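Local coordinates for protein 2,5-dihydroxypyridine 5,6-dioxygenase (Pseudomonas putida KT2440, PDB 7CNT) that catalyses the iron(II)-dependent cleavage of the 2,5-dihydroxypyridine ring by molecular oxygen, yielding N-formylmaleamate in aerobic nicotinate degradation, at residues A[77-82]-A[102-107]; A[121-126]-A[286-291]; A[161-166]-A[206-211]; A[303-308]-A[316-321]. All coordinates share one frame; numbering follows the deposited sequence.

Contacts 1 and 4 are buried, while contacts 2 and 3 are only partly so. Contacts 1 and 2 both use loops that follow neighbouring strands of the parallel sheet, and meet through the selenomethionines M102 and M288. Contact 1 relies on apolar packing between its segments. In contact 2 one carboxylate takes up backbone N-H groups. Contact 3 joins the edges of two antiparallel sheets; contact 4 lies at neighbouring strands of a third. They touch where L210 packs on I321. Contact 3 lies farthest out, its centre about 21 Å from the centre of the chain, and is mostly strand pairing. Contact 4 carries two iron ligands. H105 of contact 1 packs on E308 of contact 4.

Contact 1. Residues A[77-82]-A[102-107]; sequences GDTALT and MLLHSP
L103 meets T79 and L81 through its two methyl groups, and this apolar packing carries the contact. L81 CD1 lies 3.3 Å from L103 CD1, closer than normal van der Waals contact, and the two leucine side chains cross at about a right angle. L103 CD2 turns to the threonine and reaches T79 OG1 at 3.3 Å. The other branch of the threonine, T79 CG2, packs alongside L104 CB at 3.7 Å.

No hydrogen bond crosses between the segments; two side-chain bonds shape 77-82 itself. T79 OG1 sits between its own backbone N and carbonyl carbon (chi1 70°), where it accepts from L81 N at 3.1 Å, an ST turn. Separately, T79 N donates to T82 OG1 at 2.9 Å. Both bonds brace the type I turn from T79 to T82. A valine at T79 would probably leave L81 N without its acceptor and make the turn less rigid.

S106 faces the turn, but its OG bonds to E108. It is the N-cap residue of helix 107-114. That helix touches L81 through E108 and I112, and helix 85-92 adds A87 and L91. The contact joins the loop before helix 85-92 to the one after strand 96-99.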
loop_
_atom_site.group_PDB
_atom_site.type_symbol
_atom_site.label_atom_id
_atom_site.label_comp_id
_atom_site.label_asym_id
_atom_site.label_seq_id
_atom_site.Cartn_x
_atom_site.Cartn_y
_atom_site.Cartn_z
ATOM N N GLY A 77 -29.456 1.243 -13.521
ATOM C CA GLY A 77 -29.540 0.696 -14.888
ATOM C C GLY A 77 -28.933 -0.700 -14.982
ATOM O O GLY A 77 -29.271 -1.602 -14.203
ATOM N N ASP A 78 -28.033 -0.877 -15.944
ATOM C CA ASP A 78 -27.169 -2.046 -15.967
ATOM C C ASP A 78 -26.268 -2.101 -14.720
ATOM O O ASP A 78 -26.113 -1.118 -13.996
ATOM C CB ASP A 78 -26.292 -2.022 -17.222
ATOM C CG ASP A 78 -27.079 -2.247 -18.507
ATOM O OD1 ASP A 78 -28.291 -2.576 -18.461
ATOM O OD2 ASP A 78 -26.456 -2.112 -19.578
ATOM N N THR A 79 -25.676 -3.253 -14.450
ATOM C CA THR A 79 -24.676 -3.329 -13.395
ATOM C C THR A 79 -23.458 -3.972 -14.000
ATOM O O THR A 79 -23.426 -4.242 -15.197
ATOM C CB THR A 79 -25.179 -4.143 -12.187
ATOM O OG1 THR A 79 -25.261 -5.526 -12.537
ATOM C CG2 THR A 79 -26.541 -3.669 -11.792
ATOM N N ALA A 80 -22.461 -4.238 -13.170
ATOM C CA ALA A 80 -21.270 -4.938 -13.624
ATOM C C ALA A 80 -21.553 -6.402 -14.006
ATOM O O ALA A 80 -20.683 -7.047 -14.585
ATOM C CB ALA A 80 -20.203 -4.862 -12.556
ATOM N N LEU A 81 -22.757 -6.907 -13.686
ATOM C CA LEU A 81 -23.189 -8.270 -14.071
ATOM C C LEU A 81 -23.947 -8.341 -15.376
ATOM O O LEU A 81 -24.104 -9.428 -15.941
ATOM C CB LEU A 81 -24.105 -8.885 -13.015
ATOM C CG LEU A 81 -23.481 -9.540 -11.796
ATOM C CD1 LEU A 81 -24.637 -10.060 -10.956
ATOM C CD2 LEU A 81 -22.479 -10.654 -12.135
ATOM N N THR A 82 -24.421 -7.197 -15.851
ATOM C CA THR A 82 -25.119 -7.129 -17.138
ATOM C C THR A 82 -24.257 -7.608 -18.303
ATOM O O THR A 82 -23.282 -6.966 -18.669
ATOM C CB THR A 82 -25.617 -5.704 -17.427
ATOM O OG1 THR A 82 -26.421 -5.268 -16.329
ATOM C CG2 THR A 82 -26.440 -5.671 -18.712
HETATM N N MSE A 102 -22.292 -3.551 -3.859
HETATM C CA MSE A 102 -23.656 -3.058 -4.092
HETATM C C MSE A 102 -24.133 -3.314 -5.486
HETATM O O MSE A 102 -24.243 -2.401 -6.317
HETATM C CB MSE A 102 -23.803 -1.584 -3.750
HETATM C CG MSE A 102 -25.270 -1.301 -3.479
HETATM SE SE MSE A 102 -25.467 0.625 -3.200
HETATM C CE MSE A 102 -23.621 1.226 -2.728
ATOM N N LEU A 103 -24.422 -4.580 -5.746
ATOM C CA LEU A 103 -25.058 -4.961 -6.979
ATOM C C LEU A 103 -26.467 -4.466 -6.900
ATOM O O LEU A 103 -27.206 -4.824 -5.974
ATOM C CB LEU A 103 -25.085 -6.470 -7.167
ATOM C CG LEU A 103 -24.052 -7.011 -8.137
ATOM C CD1 LEU A 103 -24.189 -8.521 -8.128
ATOM C CD2 LEU A 103 -24.207 -6.448 -9.550
ATOM N N LEU A 104 -26.830 -3.631 -7.869
ATOM C CA LEU A 104 -28.180 -3.099 -7.957
ATOM C C LEU A 104 -29.126 -4.210 -8.367
ATOM O O LEU A 104 -28.722 -5.274 -8.869
ATOM C CB LEU A 104 -28.255 -1.943 -8.955
ATOM C CG LEU A 104 -27.375 -0.747 -8.582
ATOM C CD1 LEU A 104 -26.907 0.021 -9.815
ATOM C CD2 LEU A 104 -28.123 0.139 -7.599
ATOM N N HIS A 105 -30.400 -3.954 -8.155
ATOM C CA HIS A 105 -31.390 -4.964 -8.401
ATOM C C HIS A 105 -31.581 -5.030 -9.902
ATOM O O HIS A 105 -31.639 -3.994 -10.557
ATOM C CB HIS A 105 -32.634 -4.617 -7.619
ATOM C CG HIS A 105 -32.357 -4.447 -6.162
ATOM N ND1 HIS A 105 -32.417 -5.496 -5.271
ATOM C CD2 HIS A 105 -31.939 -3.371 -5.454
ATOM C CE1 HIS A 105 -32.090 -5.063 -4.067
ATOM N NE2 HIS A 105 -31.794 -3.778 -4.151
ATOM N N SER A 106 -31.586 -6.247 -10.450
ATOM C CA SER A 106 -31.549 -6.434 -11.904
ATOM C C SER A 106 -31.955 -7.867 -12.257
ATOM O O SER A 106 -31.952 -8.741 -11.393
ATOM C CB SER A 106 -30.140 -6.107 -12.445
ATOM O OG SER A 106 -29.188 -7.114 -12.125
ATOM N N PRO A 107 -32.296 -8.128 -13.534
ATOM C CA PRO A 107 -32.652 -9.510 -13.943
ATOM C C PRO A 107 -31.590 -10.561 -13.564
ATOM O O PRO A 107 -31.901 -11.756 -13.438
ATOM C CB PRO A 107 -32.788 -9.426 -15.478
ATOM C CG PRO A 107 -32.760 -7.979 -15.840
ATOM C CD PRO A 107 -32.351 -7.163 -14.648
#

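Contact 2. Residues A[121-126]-A[286-291]; sequences LAVEPP and DGMCMD
The flat carboxylate of E124 meets the backbone of 286-291 with both oxygens, and neither bond lies in its plane. M290 N donates to E124 OE1 at 3.2 Å from above the carboxylate plane, along a nearly straight N-H direction of 168°. M288 N reaches E124 OE2 at 2.9 Å on the syn side, 32° out of the plane. A glutamine in place of E124 would probably leave one of these backbone N-H groups without its acceptor, since an amide has only one carbonyl oxygen. The M290 side chain flanks the same group, with its CG 3.9 Å from E124 CD.

The glutamate chain bends at its second torsion (chi2 -75°), which brings its end round to the loop. There E124 OE2 comes within 3.1 Å of G287 CA. A side chain at this glycine would run into the carboxylate.

Beside it, P125 CG rests 3.2 Å from D286 O. D286 OD2 bonds N285 of the second subunit. E124 belongs to the loop after strand 118-121, and M290 lies where the other loop leads into helix 290-294. The arrangement is that of a loop after a strand of a parallel alpha/beta sheet, its carboxylate holding the loop that leads into a short helix.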
loop_
_atom_site.group_PDB
_atom_site.type_symbol
_atom_site.label_atom_id
_atom_site.label_comp_id
_atom_site.label_asym_id
_atom_site.label_seq_id
_atom_site.Cartn_x
_atom_site.Cartn_y
_atom_site.Cartn_z
ATOM N N LEU A 121 -25.973 -7.760 1.650
ATOM C CA LEU A 121 -25.322 -6.544 1.240
ATOM C C LEU A 121 -24.658 -5.996 2.476
ATOM O O LEU A 121 -25.218 -6.018 3.557
ATOM C CB LEU A 121 -26.305 -5.553 0.611
ATOM C CG LEU A 121 -25.743 -4.187 0.144
ATOM C CD1 LEU A 121 -24.695 -4.231 -0.966
ATOM C CD2 LEU A 121 -26.874 -3.290 -0.314
ATOM N N ALA A 122 -23.422 -5.566 2.333
ATOM C CA ALA A 122 -22.672 -4.976 3.451
ATOM C C ALA A 122 -21.647 -3.959 2.948
ATOM O O ALA A 122 -20.543 -4.329 2.538
ATOM C CB ALA A 122 -22.007 -6.059 4.243
ATOM N N VAL A 123 -22.049 -2.688 2.997
ATOM C CA VAL A 123 -21.374 -1.565 2.335
ATOM C C VAL A 123 -21.269 -0.296 3.191
ATOM O O VAL A 123 -20.448 0.598 2.898
ATOM C CB VAL A 123 -22.081 -1.186 1.010
ATOM C CG1 VAL A 123 -21.790 -2.204 -0.095
ATOM C CG2 VAL A 123 -23.568 -1.041 1.207
ATOM N N GLU A 124 -22.081 -0.202 4.243
ATOM C CA GLU A 124 -22.016 0.925 5.156
ATOM C C GLU A 124 -20.723 0.820 5.902
ATOM O O GLU A 124 -20.152 -0.274 5.979
ATOM C CB GLU A 124 -23.197 0.929 6.129
ATOM C CG GLU A 124 -24.542 1.201 5.440
ATOM C CD GLU A 124 -24.705 2.669 5.052
ATOM O OE1 GLU A 124 -25.533 3.378 5.694
ATOM O OE2 GLU A 124 -23.977 3.109 4.125
ATOM N N PRO A 125 -20.231 1.952 6.443
ATOM C CA PRO A 125 -18.977 1.928 7.177
ATOM C C PRO A 125 -19.074 1.105 8.473
ATOM O O PRO A 125 -20.100 1.054 9.132
ATOM C CB PRO A 125 -18.716 3.398 7.491
ATOM C CG PRO A 125 -19.624 4.149 6.615
ATOM C CD PRO A 125 -20.827 3.283 6.468
ATOM N N PRO A 126 -18.006 0.449 8.830
ATOM C CA PRO A 126 -17.923 -0.395 9.993
ATOM C C PRO A 126 -18.640 0.115 11.239
ATOM O O PRO A 126 -19.265 -0.663 11.968
ATOM C CB PRO A 126 -16.425 -0.427 10.246
ATOM C CG PRO A 126 -15.841 -0.382 8.876
ATOM C CD PRO A 126 -16.839 0.286 7.958
ATOM N N ASP A 286 -19.846 8.740 2.698
ATOM C CA ASP A 286 -19.636 7.786 3.774
ATOM C C ASP A 286 -20.428 6.510 3.526
ATOM O O ASP A 286 -19.913 5.418 3.713
ATOM C CB ASP A 286 -20.010 8.396 5.127
ATOM C CG ASP A 286 -19.000 9.445 5.594
ATOM O OD1 ASP A 286 -18.079 9.785 4.819
ATOM O OD2 ASP A 286 -19.120 9.949 6.729
ATOM N N GLY A 287 -21.666 6.652 3.085
ATOM C CA GLY A 287 -22.522 5.501 2.823
ATOM C C GLY A 287 -23.759 5.863 2.020
ATOM O O GLY A 287 -23.820 6.930 1.416
HETATM N N MSE A 288 -24.756 4.977 2.037
HETATM C CA MSE A 288 -26.092 5.296 1.486
HETATM C C MSE A 288 -27.141 5.795 2.484
HETATM O O MSE A 288 -28.275 6.119 2.101
HETATM C CB MSE A 288 -26.655 4.115 0.702
HETATM C CG MSE A 288 -26.156 2.748 1.121
HETATM SE SE MSE A 288 -27.038 1.388 -0.016
HETATM C CE MSE A 288 -28.822 1.563 0.801
ATOM N N CYS A 289 -26.772 5.902 3.758
ATOM C CA CYS A 289 -27.681 6.381 4.820
ATOM C C CYS A 289 -28.870 5.486 5.029
ATOM O O CYS A 289 -30.017 5.855 4.740
ATOM C CB CYS A 289 -28.176 7.825 4.638
ATOM S SG CYS A 289 -28.495 8.540 6.288
HETATM N N MSE A 290 -28.575 4.316 5.578
HETATM C CA MSE A 290 -29.596 3.363 5.944
HETATM C C MSE A 290 -30.328 3.812 7.181
HETATM O O MSE A 290 -31.455 3.357 7.413
HETATM C CB MSE A 290 -28.937 2.004 6.170
HETATM C CG MSE A 290 -28.415 1.474 4.847
HETATM SE SE MSE A 290 -29.825 1.199 3.514
HETATM C CE MSE A 290 -31.054 0.376 4.781
ATOM N N ASP A 291 -29.705 4.685 7.980
ATOM C CA ASP A 291 -30.368 5.267 9.148
ATOM C C ASP A 291 -31.652 5.946 8.708
ATOM O O ASP A 291 -32.689 5.864 9.355
ATOM C CB ASP A 291 -29.526 6.358 9.820
ATOM C CG ASP A 291 -28.561 5.814 10.815
ATOM O OD1 ASP A 291 -27.422 5.516 10.352
ATOM O OD2 ASP A 291 -28.924 5.732 12.036
#

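Contact 3. Residues A[161-166]-A[206-211]; sequences AGSDFH and GTLVLD
D164 and T207 form the hydrogen-bonded pair of a short antiparallel bridge. It links strand 164-168, at the edge of one antiparallel sheet, to strand 207-210, at the edge of another. The pair is strongly splayed, with 133° between the strand directions. D164 N donates to T207 O at 2.7 Å, and T207 N returns a bond to D164 O at 2.9 Å. The next pair, F165 with G206, is non-hydrogen-bonded. The chain turns a corner at G206, where a beta carbon would collide with D164 O.

F165 and L208 pack together next to these bonds. L208 CD1 lies over the centre of the F165 ring, 4.1 Å from its centroid and only 9° off the normal, a CH-pi contact. L208 CD2 packs on F165 CB at 3.6 Å. The F165 ring comes under L208 because chi1 (171°) turns CG away from the backbone N. I231 of strand 227-232 also touches both residues.

At the other end G162 and S163 form a G1 beta bulge opposite S159. T207 OG1 makes a weak bond to G162 O, and V209 CG2 packs against G162 C at 3.6 Å. The buried S163 OG accepts from V209 N at 3.1 Å. A water 2.8 Å from S163 OG also donates to V209 O, 2.6 Å away.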
loop_
_atom_site.group_PDB
_atom_site.type_symbol
_atom_site.label_atom_id
_atom_site.label_comp_id
_atom_site.label_asym_id
_atom_site.label_seq_id
_atom_site.Cartn_x
_atom_site.Cartn_y
_atom_site.Cartn_z
ATOM N N ALA A 161 -48.856 17.874 7.954
ATOM C CA ALA A 161 -48.273 18.697 6.917
ATOM C C ALA A 161 -49.037 18.568 5.624
ATOM O O ALA A 161 -48.794 19.327 4.721
ATOM C CB ALA A 161 -46.807 18.354 6.692
ATOM N N GLY A 162 -49.950 17.612 5.521
ATOM C CA GLY A 162 -50.715 17.490 4.276
ATOM C C GLY A 162 -50.554 16.220 3.474
ATOM O O GLY A 162 -51.175 16.094 2.432
ATOM N N SER A 163 -49.754 15.256 3.925
ATOM C CA SER A 163 -49.718 14.041 3.170
ATOM C C SER A 163 -51.130 13.506 3.190
ATOM O O SER A 163 -51.760 13.547 4.218
ATOM C CB SER A 163 -48.753 13.041 3.781
ATOM O OG SER A 163 -47.448 13.362 3.331
ATOM N N ASP A 164 -51.623 12.999 2.061
ATOM C CA ASP A 164 -52.906 12.321 2.038
ATOM C C ASP A 164 -52.880 11.388 0.841
ATOM O O ASP A 164 -53.202 11.767 -0.263
ATOM C CB ASP A 164 -54.028 13.370 1.926
ATOM C CG ASP A 164 -55.437 12.787 2.099
ATOM O OD1 ASP A 164 -55.656 11.546 2.026
ATOM O OD2 ASP A 164 -56.345 13.612 2.291
ATOM N N PHE A 165 -52.442 10.160 1.064
ATOM C CA PHE A 165 -51.947 9.333 -0.012
ATOM C C PHE A 165 -52.576 7.949 0.108
ATOM O O PHE A 165 -52.690 7.410 1.209
ATOM C CB PHE A 165 -50.440 9.241 0.145
ATOM C CG PHE A 165 -49.797 8.251 -0.775
ATOM C CD1 PHE A 165 -49.729 8.504 -2.116
ATOM C CD2 PHE A 165 -49.270 7.060 -0.297
ATOM C CE1 PHE A 165 -49.110 7.621 -2.987
ATOM C CE2 PHE A 165 -48.676 6.144 -1.165
ATOM C CZ PHE A 165 -48.579 6.443 -2.522
ATOM N N HIS A 166 -52.935 7.359 -1.020
ATOM C CA HIS A 166 -53.640 6.104 -0.987
ATOM C C HIS A 166 -53.115 5.193 -2.067
ATOM O O HIS A 166 -52.875 5.618 -3.193
ATOM C CB HIS A 166 -55.144 6.301 -1.180
ATOM C CG HIS A 166 -55.944 5.054 -0.929
ATOM N ND1 HIS A 166 -56.421 4.245 -1.945
ATOM C CD2 HIS A 166 -56.332 4.468 0.229
ATOM C CE1 HIS A 166 -57.083 3.228 -1.420
ATOM N NE2 HIS A 166 -57.032 3.333 -0.106
ATOM N N GLY A 206 -53.014 10.671 -4.687
ATOM C CA GLY A 206 -53.171 11.660 -3.622
ATOM C C GLY A 206 -51.997 12.626 -3.561
ATOM O O GLY A 206 -51.487 13.072 -4.583
ATOM N N THR A 207 -51.561 12.932 -2.356
ATOM C CA THR A 207 -50.469 13.851 -2.187
ATOM C C THR A 207 -49.543 13.367 -1.078
ATOM O O THR A 207 -49.969 12.857 -0.026
ATOM C CB THR A 207 -50.978 15.281 -1.835
ATOM O OG1 THR A 207 -51.418 15.286 -0.489
ATOM C CG2 THR A 207 -52.145 15.720 -2.702
ATOM N N LEU A 208 -48.263 13.580 -1.320
ATOM C CA LEU A 208 -47.236 13.319 -0.355
ATOM C C LEU A 208 -46.455 14.643 -0.180
ATOM O O LEU A 208 -46.065 15.287 -1.157
ATOM C CB LEU A 208 -46.370 12.175 -0.885
ATOM C CG LEU A 208 -46.879 10.775 -0.577
ATOM C CD1 LEU A 208 -45.931 9.750 -1.173
ATOM C CD2 LEU A 208 -47.141 10.475 0.905
ATOM N N VAL A 209 -46.267 15.062 1.060
ATOM C CA VAL A 209 -45.666 16.342 1.335
ATOM C C VAL A 209 -44.387 16.071 2.076
ATOM O O VAL A 209 -44.407 15.458 3.156
ATOM C CB VAL A 209 -46.571 17.193 2.245
ATOM C CG1 VAL A 209 -45.846 18.451 2.755
ATOM C CG2 VAL A 209 -47.843 17.597 1.512
ATOM N N LEU A 210 -43.273 16.518 1.508
ATOM C CA LEU A 210 -42.036 16.517 2.258
ATOM C C LEU A 210 -42.068 17.744 3.116
ATOM O O LEU A 210 -42.062 18.858 2.616
ATOM C CB LEU A 210 -40.825 16.567 1.375
ATOM C CG LEU A 210 -40.439 15.230 0.785
ATOM C CD1 LEU A 210 -41.542 14.660 -0.084
ATOM C CD2 LEU A 210 -39.179 15.412 -0.020
ATOM N N ASP A 211 -42.124 17.537 4.415
ATOM C CA ASP A 211 -42.106 18.617 5.354
ATOM C C ASP A 211 -40.682 19.042 5.564
ATOM O O ASP A 211 -39.749 18.418 5.086
ATOM C CB ASP A 211 -42.686 18.122 6.684
ATOM C CG ASP A 211 -43.280 19.250 7.569
ATOM O OD1 ASP A 211 -43.323 20.437 7.178
ATOM O OD2 ASP A 211 -43.720 18.924 8.686
HETATM O O HOH W 1 -45.720 14.583 5.200
#

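Contact 4. Residues A[303-308]-A[316-321]; sequences TGPNTE and PCHLDI. With FE2 (Fe (II) ion), chain G.
L319 O is gripped twice, by T303 N at 3.1 Å and by the hydroxyl of S302. The bond from T303 N is somewhat bent. A weaker one runs the other way, from L319 N to T303 OG1. This hydroxyl sits between the backbone N and the carbonyl carbon of its own residue. That rotamer, chi1 58°, places it against L319 N and CB. It presses close there, 3.1 Å from L319 CB.

Past T303 the two segments stay close. G304 CA lies 3.3 Å from C317 O in a CA-H...O contact. A beta carbon on G304 would collide with this same oxygen. P305 CD sits 3.7 Å from C317 O and comes to the edge of the H318 ring, near its plane. T303 O is 3.7 Å from H318 CD2.

Strands 299-303 and 319-323 are antiparallel neighbours in one sheet, and 319-323 is its outermost strand within the chain. These segments carry part of the iron(II) site. H318 NE2 binds the metal at 2.0 Å and D320 OD1 at 2.5 Å. With H265 they make up a set of two histidines and one carboxylate, the arrangement found in many non-haem iron dioxygenases, and S302 OG is a further ligand. S302 therefore ties the iron to L319 O, next to the T303 bond.

Second-shell partners hold both ligands. H318 ND1 makes a weak hydrogen bond to T73 O, which may help to limit rotation of the imidazole. D320 OD2 forms a salt bridge with R293, while its OD1 faces the metal. L319 also packs on L248, Y251 and M252 of helix 243-254.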
loop_
_atom_site.group_PDB
_atom_site.type_symbol
_atom_site.label_atom_id
_atom_site.label_comp_id
_atom_site.label_asym_id
_atom_site.label_seq_id
_atom_site.Cartn_x
_atom_site.Cartn_y
_atom_site.Cartn_z
ATOM N N THR A 303 -39.223 6.096 -5.778
ATOM C CA THR A 303 -39.649 6.441 -7.139
ATOM C C THR A 303 -38.761 5.769 -8.152
ATOM O O THR A 303 -37.670 5.346 -7.812
ATOM C CB THR A 303 -39.503 7.961 -7.380
ATOM O OG1 THR A 303 -38.143 8.352 -7.160
ATOM C CG2 THR A 303 -40.399 8.775 -6.423
ATOM N N GLY A 304 -39.202 5.717 -9.397
ATOM C CA GLY A 304 -38.385 5.169 -10.478
ATOM C C GLY A 304 -38.670 3.705 -10.800
ATOM O O GLY A 304 -39.815 3.341 -11.020
ATOM N N PRO A 305 -37.626 2.854 -10.820
ATOM C CA PRO A 305 -37.758 1.483 -11.321
ATOM C C PRO A 305 -38.495 0.505 -10.407
ATOM O O PRO A 305 -38.206 0.390 -9.198
ATOM C CB PRO A 305 -36.301 1.028 -11.488
ATOM C CG PRO A 305 -35.560 1.781 -10.444
ATOM C CD PRO A 305 -36.251 3.124 -10.352
ATOM N N ASN A 306 -39.419 -0.219 -11.016
ATOM C CA ASN A 306 -40.170 -1.270 -10.330
ATOM C C ASN A 306 -39.879 -2.643 -10.947
ATOM O O ASN A 306 -40.518 -3.623 -10.596
ATOM C CB ASN A 306 -41.666 -0.963 -10.421
ATOM C CG ASN A 306 -42.171 -0.973 -11.856
ATOM O OD1 ASN A 306 -41.397 -1.156 -12.803
ATOM N ND2 ASN A 306 -43.468 -0.780 -12.024
ATOM N N THR A 307 -38.904 -2.692 -11.859
ATOM C CA THR A 307 -38.605 -3.882 -12.659
ATOM C C THR A 307 -38.302 -5.103 -11.792
ATOM O O THR A 307 -38.581 -6.240 -12.190
ATOM C CB THR A 307 -37.429 -3.612 -13.628
ATOM O OG1 THR A 307 -37.867 -2.722 -14.659
ATOM C CG2 THR A 307 -36.937 -4.887 -14.299
ATOM N N GLU A 308 -37.766 -4.852 -10.597
ATOM C CA GLU A 308 -37.438 -5.905 -9.634
ATOM C C GLU A 308 -38.586 -6.866 -9.405
ATOM O O GLU A 308 -38.360 -8.045 -9.169
ATOM C CB GLU A 308 -37.060 -5.304 -8.279
ATOM C CG GLU A 308 -35.909 -4.297 -8.317
ATOM C CD GLU A 308 -36.291 -2.882 -7.883
ATOM O OE1 GLU A 308 -35.703 -1.898 -8.403
ATOM O OE2 GLU A 308 -37.167 -2.751 -7.000
ATOM N N PRO A 316 -33.227 4.384 -14.635
ATOM C CA PRO A 316 -32.167 4.504 -13.621
ATOM C C PRO A 316 -32.396 5.523 -12.469
ATOM O O PRO A 316 -31.861 5.335 -11.370
ATOM C CB PRO A 316 -30.961 4.935 -14.448
ATOM C CG PRO A 316 -31.540 5.642 -15.631
ATOM C CD PRO A 316 -32.785 4.876 -15.955
ATOM N N CYS A 317 -33.149 6.597 -12.717
ATOM C CA CYS A 317 -33.409 7.608 -11.679
ATOM C C CYS A 317 -34.236 7.005 -10.531
ATOM O O CYS A 317 -35.423 6.684 -10.683
ATOM C CB CYS A 317 -34.122 8.842 -12.258
ATOM S SG CYS A 317 -34.263 10.305 -11.177
ATOM N N HIS A 318 -33.583 6.884 -9.378
ATOM C CA HIS A 318 -34.145 6.271 -8.207
ATOM C C HIS A 318 -33.989 7.214 -7.013
ATOM O O HIS A 318 -32.894 7.650 -6.713
ATOM C CB HIS A 318 -33.384 4.970 -7.975
ATOM C CG HIS A 318 -33.755 4.249 -6.722
ATOM N ND1 HIS A 318 -32.990 4.312 -5.577
ATOM C CD2 HIS A 318 -34.791 3.431 -6.442
ATOM C CE1 HIS A 318 -33.549 3.572 -4.640
ATOM N NE2 HIS A 318 -34.642 3.024 -5.141
ATOM N N LEU A 319 -35.100 7.516 -6.351
ATOM C CA LEU A 319 -35.127 8.299 -5.113
ATOM C C LEU A 319 -35.716 7.505 -3.981
ATOM O O LEU A 319 -36.655 6.721 -4.182
ATOM C CB LEU A 319 -36.024 9.536 -5.280
ATOM C CG LEU A 319 -35.819 10.421 -6.510
ATOM C CD1 LEU A 319 -36.751 11.564 -6.381
ATOM C CD2 LEU A 319 -34.396 10.933 -6.552
ATOM N N ASP A 320 -35.235 7.759 -2.773
ATOM C CA ASP A 320 -35.802 7.145 -1.581
ATOM C C ASP A 320 -36.125 8.273 -0.634
ATOM O O ASP A 320 -35.281 9.117 -0.393
ATOM C CB ASP A 320 -34.788 6.206 -0.932
ATOM C CG ASP A 320 -34.911 4.751 -1.397
ATOM O OD1 ASP A 320 -35.930 4.358 -1.977
ATOM O OD2 ASP A 320 -33.985 3.973 -1.136
ATOM N N ILE A 321 -37.347 8.308 -0.108
ATOM C CA ILE A 321 -37.826 9.456 0.660
ATOM C C ILE A 321 -38.526 9.073 1.987
ATOM O O ILE A 321 -39.667 8.639 1.987
ATOM C CB ILE A 321 -38.756 10.307 -0.194
ATOM C CG1 ILE A 321 -38.009 10.894 -1.382
ATOM C CG2 ILE A 321 -39.325 11.456 0.631
ATOM C CD1 ILE A 321 -38.902 11.565 -2.409
HETATM FE FE FE2 G . -36.053 2.607 -3.785
#